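Local coordinates for extracellular solute-binding protein, family 5 (Chelativorans sp., PDB 6WM6), which serves as the periplasmic EDTA-binding protein of an ABC transporter, binding EDTA and other aminopolycarboxylates, at residues G316-D320 with I321-K325; D365-A369 with R370-T374; D488-I491 with E492-G496; D515-A518 with M519-A522. All blocks are in the same frame, centred on the assembly; numbering follows the deposited sequence.

All four contacts are local, each made between neighbouring turns at or near a helix end, and all lie well out from the centre of the chain. Contacts 3 and 4 sit on two helices that follow each other, 489-499 and 504-521, and touch through K490, I491 and I494 against L517. Contact 4 also meets contact 2, where R370 reaches E516 and D520, and contact 1, where R324 reaches Y521. Each contact has buried and more accessible residues; contact 3 has the most exposed ones, an ion pair on its outer side and isoleucines within. Contacts 1 and 2 instead use arginines on backbone carbonyls, and contact 4 offers carboxylates to the arginines of contact 2.

Contact 1 (G316-D320 with I321-K325); sequences GPMSD and IALRK
R324 reaches back from the first turn of helix 321-330 to M318 in the short 3-10 segment before it. CB stays near D320 O, which accepts a hydrogen bond from the backbone N of R324. CG and CD both pass M318 O at 3.2 Å, and a bend at chi3 (-59°) then folds the guanidinium back over its own helix, with I321 CA 3.6 Å from the plane of one face, over its centre. NH1 donates to M318 O at 2.8 Å, in the carbonyl plane and only 4° out of the guanidinium plane, while a water links NH1 to S319 O. NH2 and, weakly, NE go to the carbonyls of Y521 and A522, so one guanidinium ties the helix start to the end of helix 504-521. The helix opens with a classic N-cap: D320 OD1 accepts from A322 N at 3.0 Å, the donor lying above the carboxylate plane, and OD2 bonds Y389 OH. Aspartate's short arm suits an amide of the first turn, which has no preceding helical carbonyl to pair with. L323 CD2 packs on P317 CB at 3.6 Å and on M318 CE at 3.7 Å, the methionine and leucine chains crossing at about a right angle.

Contact 2 (D365-A369 with R370-T374); sequences DRRGA and RGYGT
R370 NH1 meets R366 O at 2.9 Å and Y372 CB rests on R367 CG, so two side chains of 370-374 return to the short helix 366-369. The R370 chain runs extended from CG to NE; R366 O lies at the edge of its guanidinium, 9° out of the plane, although the donor is tilted from the carbonyl plane. The same NH1 lies 3.6 Å from R366 CB. Beyond it, NE and NH2 form salt bridges to D520 and E516, while R366 pairs with D515 and E516. With an alanine here in place of R370, D520 would probably lose this mate and E516 one of its two arginines. The helix is bounded by D365, an N-cap whose OD1 takes G368 N at 2.8 Å, and by a Schellman motif at G371, where positive phi suits a residue without CB. From that glycine a type II beta turn runs to T374. Y372 N bonds weakly to R367 O, which sets the tyrosine CB 3.7 Å from R367 CG, and the ring plane stands 66° from the R367 guanidinium. One ring face receives R370 CB, 3.7 Å above its centre. With CG beside the backbone N (chi1 -52°), the ring sends OH to M519 O, while R367 NH1 goes to P526 O.

Contact 3 (D488-I491 with E492-G496); sequences DPKI and EEIIG
Residues 488-491 and 492-496 form the opening turns of helix 489-499, with regular i to i+4 bonds from E492 N to D488 O through I495 N to I491 O, the last at 2.9 Å. D488 is the N-cap, its OD1 accepting K490 N at 2.9 Å from above the carboxylate plane, and P489 fits the first helical position, where no amide hydrogen is needed. I491 and I495 lie side by side, CG2 of I491 touching CD1 of I495 at 3.7 Å. I494 has CG1 beside its backbone N (chi1 -68°), which lays CD1 near K490 O and puts it 4.0 Å from K490 CG. The lysine bends at chi2 and crosses E493 obliquely; its CD is 3.6 Å from E493 OE1, and NZ reaches that oxygen in a long salt bridge of 3.8 Å. E492 OE2 is held by R477 and by a water that donates to it and accepts from D488 N. The branched isoleucines pack toward helix 504-521 while K490 and E493 lie on the exposed side. Acidic D488 and E492 near the amino end are likely to be favoured by the helix dipole, and the stretched lysine-glutamate pair is probably a modest contribution beside the E492-R477 bridge.

Contact 4 (D515-A518 with M519-A522); sequences DELA and MDYA
D520 folds against the preceding turn, its CB 3.4 Å from L517 O and its carboxylate beside E516 O. Its OD2 lies 3.9 Å from L517 CD2. On the neighbouring residue, M519 CG rests 3.2 Å from D515 O, one turn earlier, and the methionine runs side by side with the aspartate before bends at chi2 (-50°) and chi3 (-62°) curl its flexible thioether. These residues end helix 504-521: M519 N donates to D515 O at 3.0 Å and D520 N to E516 O at 2.9 Å, but Y521 N divides between L517 O and a weak bond to A518 O, and A522, with positive phi, leaves the helix. Outside this shell the acids D515, E516 and D520 face R366 and R370. The E516 and D520 carboxylates, 5.6 Å apart from OE1 to OD1, probably repel less because R370 lies between them. A leucine at D520 would probably leave R370 NE without its carboxylate and the guanidinium less firmly fixed. D515 is further positioned by S353 and V354. L517 packs against K490, I491 and I494 of helix 489-499. Y521 OH bonds S313 OG, and its ring takes a cation-pi contact from R324.

Contact 1 (G316-D320 with I321-K325)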
loop_
_atom_site.group_PDB
_atom_site.type_symbol
_atom_site.label_atom_id
_atom_site.label_comp_id
_atom_site.label_asym_id
_atom_site.label_seq_id
_atom_site.Cartn_x
_atom_site.Cartn_y
_atom_site.Cartn_z
ATOM N N GLY A 316 -15.104 -1.869 25.295
ATOM C CA GLY A 316 -15.740 -3.154 25.138
ATOM C C GLY A 316 -14.910 -4.274 25.728
ATOM O O GLY A 316 -13.896 -4.043 26.395
ATOM N N PRO A 317 -15.323 -5.520 25.477
ATOM C CA PRO A 317 -14.642 -6.663 26.114
ATOM C C PRO A 317 -13.144 -6.716 25.840
ATOM O O PRO A 317 -12.371 -7.138 26.713
ATOM C CB PRO A 317 -15.354 -7.887 25.522
ATOM C CG PRO A 317 -16.690 -7.373 25.081
ATOM C CD PRO A 317 -16.515 -5.930 24.708
ATOM N N MET A 318 -12.714 -6.330 24.643
ATOM C CA MET A 318 -11.292 -6.381 24.295
ATOM C C MET A 318 -10.460 -5.292 24.944
ATOM O O MET A 318 -9.243 -5.261 24.731
ATOM C CB MET A 318 -11.132 -6.368 22.785
ATOM C CG MET A 318 -11.734 -7.588 22.113
ATOM S SD MET A 318 -10.925 -9.126 22.688
ATOM C CE MET A 318 -12.265 -10.237 22.337
ATOM N N SER A 319 -11.071 -4.414 25.740
ATOM C CA SER A 319 -10.241 -3.502 26.536
ATOM C C SER A 319 -9.460 -4.223 27.631
ATOM O O SER A 319 -8.526 -3.638 28.184
ATOM C CB SER A 319 -11.092 -2.369 27.112
ATOM O OG SER A 319 -12.030 -2.868 28.029
ATOM N N ASP A 320 -9.785 -5.475 27.942
ATOM C CA ASP A 320 -9.025 -6.269 28.897
ATOM C C ASP A 320 -7.950 -7.055 28.151
ATOM O O ASP A 320 -8.259 -7.921 27.316
ATOM C CB ASP A 320 -9.950 -7.211 29.660
ATOM C CG ASP A 320 -9.218 -8.018 30.733
ATOM O OD1 ASP A 320 -7.977 -7.924 30.876
ATOM O OD2 ASP A 320 -9.900 -8.771 31.475
ATOM N N ILE A 321 -6.693 -6.739 28.434
ATOM C CA ILE A 321 -5.587 -7.401 27.745
ATOM C C ILE A 321 -5.621 -8.911 27.925
ATOM O O ILE A 321 -5.147 -9.652 27.055
ATOM C CB ILE A 321 -4.249 -6.764 28.198
ATOM C CG1 ILE A 321 -3.103 -7.202 27.288
ATOM C CG2 ILE A 321 -3.958 -7.077 29.675
ATOM C CD1 ILE A 321 -1.843 -6.389 27.503
ATOM N N ALA A 322 -6.144 -9.410 29.047
ATOM C CA ALA A 322 -6.202 -10.858 29.226
ATOM C C ALA A 322 -7.124 -11.507 28.201
ATOM O O ALA A 322 -6.830 -12.597 27.696
ATOM C CB ALA A 322 -6.654 -11.192 30.650
ATOM N N LEU A 323 -8.255 -10.875 27.903
ATOM C CA LEU A 323 -9.156 -11.430 26.896
ATOM C C LEU A 323 -8.504 -11.372 25.520
ATOM O O LEU A 323 -8.611 -12.325 24.736
ATOM C CB LEU A 323 -10.514 -10.720 26.918
ATOM C CG LEU A 323 -11.545 -11.272 25.943
ATOM C CD1 LEU A 323 -11.847 -12.736 26.228
ATOM C CD2 LEU A 323 -12.845 -10.454 25.992
ATOM N N ARG A 324 -7.794 -10.275 25.224
ATOM C CA ARG A 324 -7.072 -10.181 23.953
ATOM C C ARG A 324 -6.076 -11.315 23.818
ATOM O O ARG A 324 -6.048 -12.024 22.790
ATOM C CB ARG A 324 -6.349 -8.842 23.830
ATOM C CG ARG A 324 -7.297 -7.657 23.826
ATOM C CD ARG A 324 -6.652 -6.383 23.273
ATOM N NE ARG A 324 -5.451 -5.871 23.940
ATOM C CZ ARG A 324 -5.465 -5.041 24.982
ATOM N NH1 ARG A 324 -6.613 -4.676 25.534
ATOM N NH2 ARG A 324 -4.321 -4.577 25.455
ATOM N N LYS A 325 -5.242 -11.515 24.844
ATOM C CA LYS A 325 -4.222 -12.550 24.757
ATOM C C LYS A 325 -4.831 -13.938 24.676
ATOM O O LYS A 325 -4.319 -14.804 23.952
ATOM C CB LYS A 325 -3.241 -12.434 25.921
ATOM C CG LYS A 325 -2.398 -11.179 25.823
ATOM C CD LYS A 325 -1.354 -11.045 26.908
ATOM C CE LYS A 325 -0.522 -9.808 26.612
ATOM N NZ LYS A 325 0.598 -9.585 27.559
HETATM O O HOH W 1 -6.151 -4.294 30.012
HETATM O O HOH W 2 -6.887 -1.825 26.957
#

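Contact 2 (D365-A369 with R370-T374)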
loop_
_atom_site.group_PDB
_atom_site.type_symbol
_atom_site.label_atom_id
_atom_site.label_comp_id
_atom_site.label_asym_id
_atom_site.label_seq_id
_atom_site.Cartn_x
_atom_site.Cartn_y
_atom_site.Cartn_z
ATOM N N ASP A 365 9.220 -13.873 14.122
ATOM C CA ASP A 365 7.884 -14.342 14.515
ATOM C C ASP A 365 7.648 -14.001 15.995
ATOM O O ASP A 365 7.664 -14.842 16.901
ATOM C CB ASP A 365 7.694 -15.828 14.238
ATOM C CG ASP A 365 6.274 -16.278 14.540
ATOM O OD1 ASP A 365 5.430 -15.396 14.792
ATOM O OD2 ASP A 365 6.018 -17.498 14.515
ATOM N N ARG A 366 7.402 -12.717 16.231
ATOM C CA ARG A 366 7.103 -12.210 17.562
ATOM C C ARG A 366 5.710 -12.628 18.023
ATOM O O ARG A 366 5.467 -12.751 19.232
ATOM C CB ARG A 366 7.289 -10.695 17.552
ATOM C CG ARG A 366 8.753 -10.355 17.277
ATOM C CD ARG A 366 9.120 -8.846 17.216
ATOM N NE ARG A 366 10.565 -8.780 17.011
ATOM C CZ ARG A 366 11.173 -8.469 15.868
ATOM N NH1 ARG A 366 10.489 -8.055 14.819
ATOM N NH2 ARG A 366 12.489 -8.556 15.788
ATOM N N ARG A 367 4.807 -12.878 17.082
ATOM C CA ARG A 367 3.486 -13.440 17.363
ATOM C C ARG A 367 3.602 -14.809 18.028
ATOM O O ARG A 367 3.103 -15.029 19.140
ATOM C CB ARG A 367 2.754 -13.532 16.013
ATOM C CG ARG A 367 1.337 -14.078 16.041
ATOM C CD ARG A 367 0.815 -14.245 14.610
ATOM N NE ARG A 367 1.355 -15.420 13.950
ATOM C CZ ARG A 367 0.933 -15.896 12.797
ATOM N NH1 ARG A 367 -0.012 -15.277 12.125
ATOM N NH2 ARG A 367 1.450 -17.023 12.307
ATOM N N GLY A 368 4.290 -15.739 17.370
ATOM C CA GLY A 368 4.426 -17.083 17.906
ATOM C C GLY A 368 5.267 -17.142 19.157
ATOM O O GLY A 368 5.036 -17.995 20.014
ATOM N N ALA A 369 6.236 -16.238 19.291
ATOM C CA ALA A 369 7.056 -16.198 20.491
ATOM C C ALA A 369 6.206 -15.980 21.737
ATOM O O ALA A 369 6.601 -16.366 22.839
ATOM C CB ALA A 369 8.099 -15.091 20.387
ATOM N N ARG A 370 5.043 -15.370 21.591
ATOM C CA ARG A 370 4.135 -15.076 22.694
ATOM C C ARG A 370 3.012 -16.076 22.805
ATOM O O ARG A 370 2.137 -15.909 23.659
ATOM C CB ARG A 370 3.576 -13.659 22.506
ATOM C CG ARG A 370 4.626 -12.608 22.822
ATOM C CD ARG A 370 4.371 -11.247 22.152
ATOM N NE ARG A 370 5.430 -10.338 22.576
ATOM C CZ ARG A 370 6.678 -10.359 22.113
ATOM N NH1 ARG A 370 7.005 -11.163 21.111
ATOM N NH2 ARG A 370 7.578 -9.550 22.649
ATOM N N GLY A 371 3.025 -17.121 21.988
ATOM C CA GLY A 371 1.973 -18.113 21.973
ATOM C C GLY A 371 0.770 -17.735 21.157
ATOM O O GLY A 371 -0.189 -18.519 21.078
ATOM N N TYR A 372 0.765 -16.555 20.549
ATOM C CA TYR A 372 -0.369 -16.171 19.730
ATOM C C TYR A 372 -0.393 -17.025 18.468
ATOM O O TYR A 372 0.652 -17.313 17.867
ATOM C CB TYR A 372 -0.295 -14.700 19.325
ATOM C CG TYR A 372 -0.096 -13.670 20.423
ATOM C CD1 TYR A 372 -0.391 -13.933 21.763
ATOM C CD2 TYR A 372 0.388 -12.412 20.106
ATOM C CE1 TYR A 372 -0.181 -12.966 22.740
ATOM C CE2 TYR A 372 0.594 -11.451 21.060
ATOM C CZ TYR A 372 0.305 -11.725 22.374
ATOM O OH TYR A 372 0.553 -10.753 23.328
ATOM N N GLY A 373 -1.580 -17.419 18.046
ATOM C CA GLY A 373 -1.723 -18.192 16.816
ATOM C C GLY A 373 -1.375 -19.659 16.943
ATOM O O GLY A 373 -1.342 -20.357 15.928
ATOM N N THR A 374 -1.133 -20.156 18.151
ATOM C CA THR A 374 -0.715 -21.546 18.346
ATOM C C THR A 374 -1.886 -22.507 18.508
ATOM O O THR A 374 -1.660 -23.722 18.619
ATOM C CB THR A 374 0.246 -21.676 19.532
ATOM O OG1 THR A 374 -0.395 -21.264 20.748
ATOM C CG2 THR A 374 1.501 -20.856 19.310
#

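Contact 3 (D488-I491 with E492-G496)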
loop_
_atom_site.group_PDB
_atom_site.type_symbol
_atom_site.label_atom_id
_atom_site.label_comp_id
_atom_site.label_asym_id
_atom_site.label_seq_id
_atom_site.Cartn_x
_atom_site.Cartn_y
_atom_site.Cartn_z
ATOM N N ASP A 488 1.488 4.181 24.003
ATOM C CA ASP A 488 2.734 3.858 24.695
ATOM C C ASP A 488 3.812 4.835 24.258
ATOM O O ASP A 488 4.358 4.725 23.145
ATOM C CB ASP A 488 3.151 2.415 24.424
ATOM C CG ASP A 488 4.270 1.960 25.334
ATOM O OD1 ASP A 488 4.952 2.832 25.934
ATOM O OD2 ASP A 488 4.469 0.737 25.478
ATOM N N PRO A 489 4.154 5.806 25.107
ATOM C CA PRO A 489 5.224 6.746 24.738
ATOM C C PRO A 489 6.536 6.061 24.394
ATOM O O PRO A 489 7.310 6.611 23.603
ATOM C CB PRO A 489 5.347 7.652 25.969
ATOM C CG PRO A 489 3.997 7.560 26.629
ATOM C CD PRO A 489 3.544 6.141 26.408
ATOM N N LYS A 490 6.824 4.894 24.969
ATOM C CA LYS A 490 8.065 4.191 24.633
ATOM C C LYS A 490 8.055 3.693 23.190
ATOM O O LYS A 490 9.065 3.810 22.483
ATOM C CB LYS A 490 8.283 3.039 25.614
ATOM C CG LYS A 490 9.576 2.259 25.427
ATOM C CD LYS A 490 10.808 3.151 25.488
ATOM C CE LYS A 490 12.088 2.320 25.495
ATOM N NZ LYS A 490 13.317 3.161 25.551
ATOM N N ILE A 491 6.928 3.144 22.731
ATOM C CA ILE A 491 6.806 2.764 21.326
ATOM C C ILE A 491 7.041 3.972 20.438
ATOM O O ILE A 491 7.752 3.887 19.421
ATOM C CB ILE A 491 5.442 2.116 21.065
ATOM C CG1 ILE A 491 5.398 0.725 21.717
ATOM C CG2 ILE A 491 5.159 2.041 19.546
ATOM C CD1 ILE A 491 4.071 0.029 21.577
ATOM N N GLU A 492 6.447 5.120 20.799
ATOM C CA GLU A 492 6.581 6.307 19.959
ATOM C C GLU A 492 8.030 6.786 19.924
ATOM O O GLU A 492 8.534 7.176 18.870
ATOM C CB GLU A 492 5.638 7.404 20.470
ATOM C CG GLU A 492 4.209 6.930 20.512
ATOM C CD GLU A 492 3.210 8.035 20.772
ATOM O OE1 GLU A 492 3.590 9.220 20.697
ATOM O OE2 GLU A 492 2.043 7.699 21.043
ATOM N N GLU A 493 8.710 6.752 21.064
ATOM C CA GLU A 493 10.108 7.158 21.123
ATOM C C GLU A 493 10.963 6.253 20.243
ATOM O O GLU A 493 11.841 6.729 19.505
ATOM C CB GLU A 493 10.585 7.128 22.569
ATOM C CG GLU A 493 12.077 7.351 22.772
ATOM C CD GLU A 493 12.493 7.171 24.225
ATOM O OE1 GLU A 493 11.699 6.609 25.011
ATOM O OE2 GLU A 493 13.611 7.597 24.580
ATOM N N ILE A 494 10.728 4.942 20.312
ATOM C CA ILE A 494 11.492 4.005 19.503
ATOM C C ILE A 494 11.265 4.249 18.021
ATOM O O ILE A 494 12.219 4.248 17.232
ATOM C CB ILE A 494 11.121 2.561 19.881
ATOM C CG1 ILE A 494 11.587 2.211 21.295
ATOM C CG2 ILE A 494 11.735 1.578 18.872
ATOM C CD1 ILE A 494 10.848 1.043 21.889
ATOM N N ILE A 495 10.010 4.465 17.621
ATOM C CA ILE A 495 9.709 4.708 16.214
ATOM C C ILE A 495 10.426 5.963 15.731
ATOM O O ILE A 495 10.983 5.985 14.630
ATOM C CB ILE A 495 8.181 4.775 15.994
ATOM C CG1 ILE A 495 7.551 3.401 16.177
ATOM C CG2 ILE A 495 7.870 5.378 14.626
ATOM C CD1 ILE A 495 6.026 3.402 16.234
ATOM N N GLY A 496 10.475 6.999 16.570
ATOM C CA GLY A 496 11.151 8.223 16.180
ATOM C C GLY A 496 12.648 8.024 16.017
ATOM O O GLY A 496 13.256 8.525 15.059
HETATM O O HOH W 3 1.354 4.965 21.191
#

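Contact 4 (D515-A518 with M519-A522)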
loop_
_atom_site.group_PDB
_atom_site.type_symbol
_atom_site.label_atom_id
_atom_site.label_comp_id
_atom_site.label_asym_id
_atom_site.label_seq_id
_atom_site.Cartn_x
_atom_site.Cartn_y
_atom_site.Cartn_z
ATOM N N ASP A 515 8.273 -3.385 17.859
ATOM C CA ASP A 515 7.494 -4.541 17.437
ATOM C C ASP A 515 7.243 -5.473 18.613
ATOM O O ASP A 515 6.125 -5.989 18.786
ATOM C CB ASP A 515 8.229 -5.252 16.298
ATOM C CG ASP A 515 7.357 -6.149 15.439
ATOM O OD1 ASP A 515 6.108 -6.007 15.393
ATOM O OD2 ASP A 515 7.941 -7.015 14.754
ATOM N N GLU A 516 8.260 -5.700 19.450
ATOM C CA GLU A 516 8.089 -6.539 20.639
ATOM C C GLU A 516 7.027 -5.951 21.556
ATOM O O GLU A 516 6.121 -6.657 22.010
ATOM C CB GLU A 516 9.427 -6.670 21.387
ATOM C CG GLU A 516 10.581 -7.274 20.577
ATOM C CD GLU A 516 10.594 -8.777 20.472
ATOM O OE1 GLU A 516 9.803 -9.447 21.153
ATOM O OE2 GLU A 516 11.444 -9.312 19.701
ATOM N N LEU A 517 7.124 -4.657 21.856
ATOM C CA LEU A 517 6.160 -4.019 22.759
ATOM C C LEU A 517 4.764 -4.014 22.154
ATOM O O LEU A 517 3.773 -4.186 22.864
ATOM C CB LEU A 517 6.617 -2.603 23.080
ATOM C CG LEU A 517 7.907 -2.481 23.890
ATOM C CD1 LEU A 517 8.351 -1.028 23.981
ATOM C CD2 LEU A 517 7.753 -3.080 25.286
ATOM N N ALA A 518 4.648 -3.780 20.858
ATOM C CA ALA A 518 3.338 -3.784 20.224
ATOM C C ALA A 518 2.705 -5.166 20.311
ATOM O O ALA A 518 1.505 -5.294 20.553
ATOM C CB ALA A 518 3.473 -3.332 18.779
ATOM N N MET A 519 3.492 -6.224 20.123
ATOM C CA MET A 519 2.952 -7.562 20.261
ATOM C C MET A 519 2.612 -7.895 21.706
ATOM O O MET A 519 1.622 -8.601 21.940
ATOM C CB MET A 519 3.920 -8.561 19.657
ATOM C CG MET A 519 4.059 -8.387 18.146
ATOM S SD MET A 519 2.477 -8.320 17.241
ATOM C CE MET A 519 1.960 -9.926 17.700
ATOM N N ASP A 520 3.368 -7.378 22.675
ATOM C CA ASP A 520 3.009 -7.562 24.070
ATOM C C ASP A 520 1.597 -7.045 24.347
ATOM O O ASP A 520 0.865 -7.604 25.178
ATOM C CB ASP A 520 3.985 -6.802 24.986
ATOM C CG ASP A 520 5.362 -7.423 25.064
ATOM O OD1 ASP A 520 5.554 -8.602 24.693
ATOM O OD2 ASP A 520 6.272 -6.687 25.531
ATOM N N TYR A 521 1.194 -5.944 23.682
ATOM C CA TYR A 521 -0.082 -5.292 23.967
ATOM C C TYR A 521 -1.262 -6.042 23.357
ATOM O O TYR A 521 -2.398 -5.852 23.802
ATOM C CB TYR A 521 -0.012 -3.854 23.432
ATOM C CG TYR A 521 -1.141 -2.948 23.818
ATOM C CD1 TYR A 521 -1.317 -2.553 25.141
ATOM C CD2 TYR A 521 -2.030 -2.465 22.866
ATOM C CE1 TYR A 521 -2.380 -1.703 25.505
ATOM C CE2 TYR A 521 -3.066 -1.623 23.216
ATOM C CZ TYR A 521 -3.232 -1.248 24.513
ATOM O OH TYR A 521 -4.289 -0.411 24.853
ATOM N N ALA A 522 -1.021 -6.865 22.333
ATOM C CA ALA A 522 -2.014 -7.790 21.797
ATOM C C ALA A 522 -3.262 -7.095 21.259
ATOM O O ALA A 522 -4.378 -7.601 21.390
ATOM C CB ALA A 522 -2.385 -8.864 22.826
#